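Local coordinates for unsaturated chondroitin disaccharide hydrolase (Streptococcus agalactiae, PDB 3WUX), which hydrolyses unsaturated hyaluronan, chondroitin and heparin disaccharides, releasing the 4-deoxy-4,5-didehydro uronic acid and preferring sulfated substrates, at residues A[76-81]-A[91-96]; A[175-180]-A[254-259]. The protein carries 2 engineered substitutions. All coordinates share one frame; numbering follows the deposited sequence. Where two conformers were deposited one is given.

Interaction 1 of 2, residues A[76-81]-A[91-96]. With EDO (1,2-ethanediol), chain K.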
loop_
_atom_site.group_PDB
_atom_site.type_symbol
_atom_site.label_atom_id
_atom_site.label_comp_id
_atom_site.label_asym_id
_atom_site.label_seq_id
_atom_site.Cartn_x
_atom_site.Cartn_y
_atom_site.Cartn_z
ATOM N N GLY A 76 1.315 -11.724 1.218
ATOM C CA GLY A 76 0.872 -11.105 -0.019
ATOM C C GLY A 76 1.862 -11.275 -1.162
ATOM O O GLY A 76 1.459 -11.482 -2.306
ATOM N N CYS A 77 3.156 -11.184 -0.859
ATOM C CA CYS A 77 4.195 -11.426 -1.862
ATOM C C CYS A 77 4.131 -12.836 -2.416
ATOM O O CYS A 77 4.330 -13.053 -3.606
ATOM C CB CYS A 77 5.585 -11.159 -1.280
ATOM S SG CYS A 77 5.944 -9.408 -0.984
ATOM N N LEU A 78 3.851 -13.795 -1.537
ATOM C CA LEU A 78 3.757 -15.189 -1.928
ATOM C C LEU A 78 2.576 -15.415 -2.862
ATOM O O LEU A 78 2.693 -16.111 -3.872
ATOM C CB LEU A 78 3.619 -16.076 -0.681
ATOM C CG LEU A 78 4.826 -16.076 0.261
ATOM C CD1 LEU A 78 4.590 -17.012 1.455
ATOM C CD2 LEU A 78 6.106 -16.452 -0.490
ATOM N N TRP A 79 1.430 -14.830 -2.528
ATOM C CA TRP A 79 0.251 -15.002 -3.372
ATOM C C TRP A 79 0.449 -14.341 -4.750
ATOM O O TRP A 79 0.082 -14.922 -5.783
ATOM C CB TRP A 79 -1.012 -14.462 -2.691
ATOM C CG TRP A 79 -1.537 -15.289 -1.526
ATOM C CD1 TRP A 79 -1.822 -14.839 -0.266
ATOM C CD2 TRP A 79 -1.869 -16.688 -1.535
ATOM N NE1 TRP A 79 -2.299 -15.876 0.509
ATOM C CE2 TRP A 79 -2.333 -17.017 -0.245
ATOM C CE3 TRP A 79 -1.811 -17.694 -2.506
ATOM C CZ2 TRP A 79 -2.729 -18.318 0.102
ATOM C CZ3 TRP A 79 -2.215 -18.982 -2.164
ATOM C CH2 TRP A 79 -2.668 -19.280 -0.870
ATOM N N LEU A 80 1.018 -13.137 -4.765
ATOM C CA LEU A 80 1.326 -12.455 -6.031
ATOM C C LEU A 80 2.228 -13.298 -6.926
ATOM O O LEU A 80 1.958 -13.456 -8.120
ATOM C CB LEU A 80 1.979 -11.096 -5.783
ATOM C CG LEU A 80 1.018 -10.078 -5.162
ATOM C CD1 LEU A 80 1.740 -8.784 -4.904
ATOM C CD2 LEU A 80 -0.206 -9.827 -6.052
ATOM N N ALA A 81 3.292 -13.842 -6.340
ATOM C CA ALA A 81 4.181 -14.746 -7.071
ATOM C C ALA A 81 3.438 -15.983 -7.574
ATOM O O ALA A 81 3.678 -16.450 -8.694
ATOM C CB ALA A 81 5.361 -15.139 -6.207
ATOM N N LYS A 91 1.627 -21.634 -2.770
ATOM C CA LYS A 91 0.281 -21.773 -2.220
ATOM C C LYS A 91 0.313 -22.463 -0.865
ATOM O O LYS A 91 -0.380 -22.051 0.071
ATOM C CB LYS A 91 -0.625 -22.552 -3.180
ATOM C CG LYS A 91 -1.982 -22.953 -2.590
ATOM C CD LYS A 91 -2.224 -24.458 -2.748
ATOM C CE LYS A 91 -3.576 -24.892 -2.190
ATOM N NZ LYS A 91 -3.813 -26.352 -2.416
ATOM N N ASN A 92 1.135 -23.506 -0.761
ATOM C CA ASN A 92 1.228 -24.298 0.466
ATOM C C ASN A 92 1.730 -23.449 1.628
ATOM O O ASN A 92 1.116 -23.401 2.695
ATOM C CB ASN A 92 2.140 -25.518 0.237
ATOM C CG ASN A 92 2.105 -26.502 1.392
ATOM O OD1 ASN A 92 2.747 -26.286 2.421
ATOM N ND2 ASN A 92 1.360 -27.598 1.222
ATOM N N ILE A 93 2.824 -22.735 1.398
ATOM C CA ILE A 93 3.413 -21.896 2.431
ATOM C C ILE A 93 2.516 -20.726 2.824
ATOM O O ILE A 93 2.343 -20.445 4.010
ATOM C CB ILE A 93 4.749 -21.329 1.980
ATOM C CG1 ILE A 93 5.681 -22.464 1.575
ATOM C CG2 ILE A 93 5.360 -20.490 3.085
ATOM C CD1 ILE A 93 6.896 -21.992 0.843
ATOM N N ALA A 94 1.968 -20.028 1.832
ATOM C CA ALA A 94 1.055 -18.926 2.122
ATOM C C ALA A 94 -0.217 -19.404 2.840
ATOM O O ALA A 94 -0.763 -18.682 3.682
ATOM C CB ALA A 94 0.730 -18.122 0.852
ATOM N N HIS A 95 -0.686 -20.617 2.546
ATOM C CA HIS A 95 -1.836 -21.131 3.296
ATOM C C HIS A 95 -1.500 -21.426 4.764
ATOM O O HIS A 95 -2.351 -21.272 5.643
ATOM C CB HIS A 95 -2.480 -22.348 2.638
ATOM C CG HIS A 95 -3.708 -22.816 3.352
ATOM N ND1 HIS A 95 -4.850 -22.043 3.441
ATOM C CD2 HIS A 95 -3.962 -23.950 4.036
ATOM C CE1 HIS A 95 -5.760 -22.700 4.137
ATOM N NE2 HIS A 95 -5.254 -23.861 4.508
ATOM N N LYS A 96 -0.264 -21.839 5.034
ATOM C CA LYS A 96 0.196 -21.957 6.419
ATOM C C LYS A 96 0.154 -20.606 7.119
ATOM O O LYS A 96 -0.228 -20.517 8.289
ATOM C CB LYS A 96 1.619 -22.507 6.482
ATOM C CG LYS A 96 1.695 -24.019 6.492
ATOM C CD LYS A 96 3.110 -24.479 6.813
ATOM C CE LYS A 96 3.142 -25.941 7.258
ATOM N NZ LYS A 96 2.844 -26.125 8.720
HETATM C C1 EDO K . -7.660 -25.589 5.916
HETATM O O1 EDO K . -6.290 -25.984 5.976
HETATM C C2 EDO K . -8.082 -25.460 4.462
HETATM O O2 EDO K . -9.420 -24.960 4.360
#
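A helical hairpin of the alpha6/alpha6-barrel brings W79 and L78, on helix 71-85, against A94 of helix 88-106. The methyl of A94 sits over one face of the indole, its CB 3.6 Å from the centroid of the W79 six-membered ring and 21° off the ring normal, a CH-pi contact. Alanine suits this place because a single methyl lets the flat ring lie close to the helix: A94 CB is 3.4 Å from W79 CE2. With CG anti to its own carbonyl carbon (chi1 -72°), W79 swings its indole across to the second helix, and the far rim reaches the first turn of 91-96, where CZ3 of W79 lies 4.0 Å from CG of K91. The aliphatic start of the lysine serves here as a hydrophobic surface.

Helix 71-85 runs on into helix 88-106 through a short turn, a hairpin of the kind found in alpha6/alpha6-barrels; the axes of the two short segments pass 9.1 Å apart at 152°. L78 adds an aliphatic patch beside the indole. Its CB packs on CB of A94, and its CD1 meets CG2 of I93 at 3.9 Å, the two branched side chains crossing at about a right angle. Polar ends turn to other partners: W79 NE1 hydrogen-bonds to the carbonyl of S123, on helix 116-131, and H95 ND1 to OE2 of E127 on the same helix. On its other nitrogen, H95 NE2 shares a nearly straight hydrogen bond of 2.8 Å with O1 of a 1,2-ethanediol, probably from the crystallisation liquor, which D133 also holds.

Interaction 2 of 2, residues A[175-180]-A[254-259]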
loop_
_atom_site.group_PDB
_atom_site.type_symbol
_atom_site.label_atom_id
_atom_site.label_comp_id
_atom_site.label_asym_id
_atom_site.label_seq_id
_atom_site.Cartn_x
_atom_site.Cartn_y
_atom_site.Cartn_z
ATOM N N ASP A 175 -4.427 5.846 6.284
ATOM C CA ASP A 175 -4.381 4.437 5.857
ATOM C C ASP A 175 -5.663 3.676 6.183
ATOM O O ASP A 175 -5.847 2.535 5.753
ATOM C CB ASP A 175 -3.133 3.678 6.358
ATOM C CG ASP A 175 -3.059 3.565 7.873
ATOM O OD1 ASP A 175 -3.864 2.819 8.469
ATOM O OD2 ASP A 175 -2.169 4.199 8.474
ATOM N N CYS A 176 -6.564 4.311 6.923
ATOM C CA CYS A 176 -7.890 3.740 7.106
ATOM C C CYS A 176 -8.611 3.576 5.770
ATOM O O CYS A 176 -9.530 2.775 5.660
ATOM C CB CYS A 176 -8.724 4.586 8.070
ATOM S SG CYS A 176 -8.382 4.226 9.806
ATOM N N LEU A 177 -8.195 4.324 4.748
ATOM C CA LEU A 177 -8.793 4.159 3.426
ATOM C C LEU A 177 -8.561 2.755 2.863
ATOM O O LEU A 177 -9.355 2.265 2.056
ATOM C CB LEU A 177 -8.274 5.215 2.452
ATOM C CG LEU A 177 -8.683 6.645 2.811
ATOM C CD1 LEU A 177 -8.189 7.602 1.751
ATOM C CD2 LEU A 177 -10.192 6.761 2.993
ATOM N N LEU A 178 -7.477 2.106 3.283
ATOM C CA LEU A 178 -7.240 0.724 2.865
ATOM C C LEU A 178 -7.818 -0.259 3.870
ATOM O O LEU A 178 -8.241 -1.350 3.509
ATOM C CB LEU A 178 -5.750 0.464 2.621
ATOM C CG LEU A 178 -5.233 1.141 1.347
ATOM C CD1 LEU A 178 -4.563 2.467 1.668
ATOM C CD2 LEU A 178 -4.279 0.220 0.575
ATOM N N ASN A 179 -7.861 0.155 5.132
ATOM C CA ASN A 179 -8.456 -0.655 6.199
ATOM C C ASN A 179 -9.919 -0.988 5.920
ATOM O O ASN A 179 -10.353 -2.118 6.132
ATOM C CB ASN A 179 -8.335 0.112 7.525
ATOM C CG ASN A 179 -8.411 -0.778 8.759
ATOM O OD1 ASN A 179 -8.343 -2.011 8.685
ATOM N ND2 ASN A 179 -8.532 -0.133 9.922
ATOM N N ILE A 180 -10.678 -0.021 5.410
ATOM C CA ILE A 180 -12.107 -0.255 5.189
ATOM C C ILE A 180 -12.430 -1.189 4.032
ATOM O O ILE A 180 -13.581 -1.603 3.882
ATOM C CB ILE A 180 -12.890 1.038 4.960
ATOM C CG1 ILE A 180 -12.335 1.797 3.751
ATOM C CG2 ILE A 180 -12.877 1.909 6.217
ATOM C CD1 ILE A 180 -13.096 3.083 3.449
ATOM N N TYR A 254 -4.013 5.535 -3.381
ATOM C CA TYR A 254 -4.516 4.169 -3.579
ATOM C C TYR A 254 -5.846 3.925 -2.851
ATOM O O TYR A 254 -6.759 3.291 -3.387
ATOM C CB TYR A 254 -3.463 3.158 -3.103
ATOM C CG TYR A 254 -3.663 1.727 -3.587
ATOM C CD1 TYR A 254 -4.673 1.397 -4.475
ATOM C CD2 TYR A 254 -2.837 0.708 -3.136
ATOM C CE1 TYR A 254 -4.843 0.060 -4.935
ATOM C CE2 TYR A 254 -3.005 -0.627 -3.572
ATOM C CZ TYR A 254 -4.017 -0.941 -4.459
ATOM O OH TYR A 254 -4.191 -2.247 -4.901
ATOM N N GLY A 255 -5.965 4.412 -1.624
ATOM C CA GLY A 255 -7.177 4.169 -0.861
ATOM C C GLY A 255 -8.412 4.803 -1.473
ATOM O O GLY A 255 -9.515 4.288 -1.314
ATOM N N ILE A 256 -8.251 5.927 -2.170
ATOM C CA ILE A 256 -9.415 6.569 -2.796
ATOM C C ILE A 256 -10.019 5.743 -3.950
ATOM O O ILE A 256 -11.218 5.436 -3.926
ATOM C CB ILE A 256 -9.125 8.008 -3.249
ATOM C CG1 ILE A 256 -8.893 8.897 -2.028
ATOM C CG2 ILE A 256 -10.294 8.558 -4.058
ATOM C CD1 ILE A 256 -8.253 10.204 -2.412
ATOM N N PRO A 257 -9.205 5.369 -4.965
ATOM C CA PRO A 257 -9.812 4.519 -5.998
ATOM C C PRO A 257 -10.313 3.171 -5.474
ATOM O O PRO A 257 -11.343 2.693 -5.954
ATOM C CB PRO A 257 -8.684 4.335 -7.036
ATOM C CG PRO A 257 -7.427 4.713 -6.323
ATOM C CD PRO A 257 -7.840 5.785 -5.337
ATOM N N LEU A 258 -9.613 2.549 -4.528
ATOM C CA LEU A 258 -10.150 1.328 -3.928
ATOM C C LEU A 258 -11.561 1.543 -3.385
ATOM O O LEU A 258 -12.446 0.703 -3.574
ATOM C CB LEU A 258 -9.242 0.806 -2.810
ATOM C CG LEU A 258 -7.919 0.216 -3.284
ATOM C CD1 LEU A 258 -7.044 -0.144 -2.090
ATOM C CD2 LEU A 258 -8.138 -1.011 -4.185
ATOM N N SER A 259 -11.776 2.670 -2.715
ATOM C CA SER A 259 -13.093 2.941 -2.142
ATOM C C SER A 259 -14.078 3.316 -3.245
ATOM O O SER A 259 -15.247 2.972 -3.188
ATOM C CB SER A 259 -13.025 4.049 -1.080
ATOM O OG SER A 259 -12.075 3.743 -0.079
#
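The closest packing is of L177 on G255: CB of L177 rests 3.6 Å from CA of G255, and the two CA atoms are only 4.6 Å apart. Glycine suits the place: it has no side chain, which leaves L177 room to lie on its CA.

Apolar contacts spread out from this point. L177 and I256 lie side by side and point the same way, CD1 of the leucine 4.1 Å from CG1 of the isoleucine. L178, in the deposited conformer given, sends its two methyls to different neighbours. CD1 lies near CA of G255, whereas CD2 is 3.9 Å from CD1 of L258 and 4.0 Å from CD2 of Y254. The L258 methyl also covers one face of the Y254 ring, towards its rim, and the phenol OH of that tyrosine hydrogen-bonds to NH2 of R389. I180 holds CG1 between its backbone N and carbonyl carbon (chi1 59°), which brings CD1 to 3.7 Å from OG of S259.

The polar bonds gather round S259. S259 OG donates to O of G255 at 2.9 Å, while S259 N bonds to the same oxygen from the opposite face of the carbonyl plane. Q181 NE2 hydrogen-bonds both to S259 OG and to the carbonyl of L177, linking the two segments through a third residue. A hydroxyl small enough to fold back on its helix thus lies buried with its polarity met.

At the start of 175-180 stands D175, the proton donor, hydrogen-bonded through OD1 to ND2 of N115, an engineered residue at the nucleophile position; the leucine-on-glycine packing thus lies in the helical framework next to the active site of this alpha6/alpha6-barrel glycosidase.

In the fold
Interactions 1 and 2 belong to the same alpha6/alpha6-barrel and follow one another along the chain, with centres 23 Å apart and nearest atoms about 9 Å apart. Interaction 1 joins helices adjacent in sequence, and its centre lies about 18 Å from the centre of the chain, away from the annotated sites. Interaction 2 joins parts 74 residues apart, has its centre about 9 Å from that of the chain, and carries the proton donor D175. The side chain of its L178 comes about 4 Å from that of the substrate-binding W251 and about 5 Å from that of N115. Helix 116-131, which receives W79 and H95, also contains G117, whose N hydrogen-bonds to OD1 of N179.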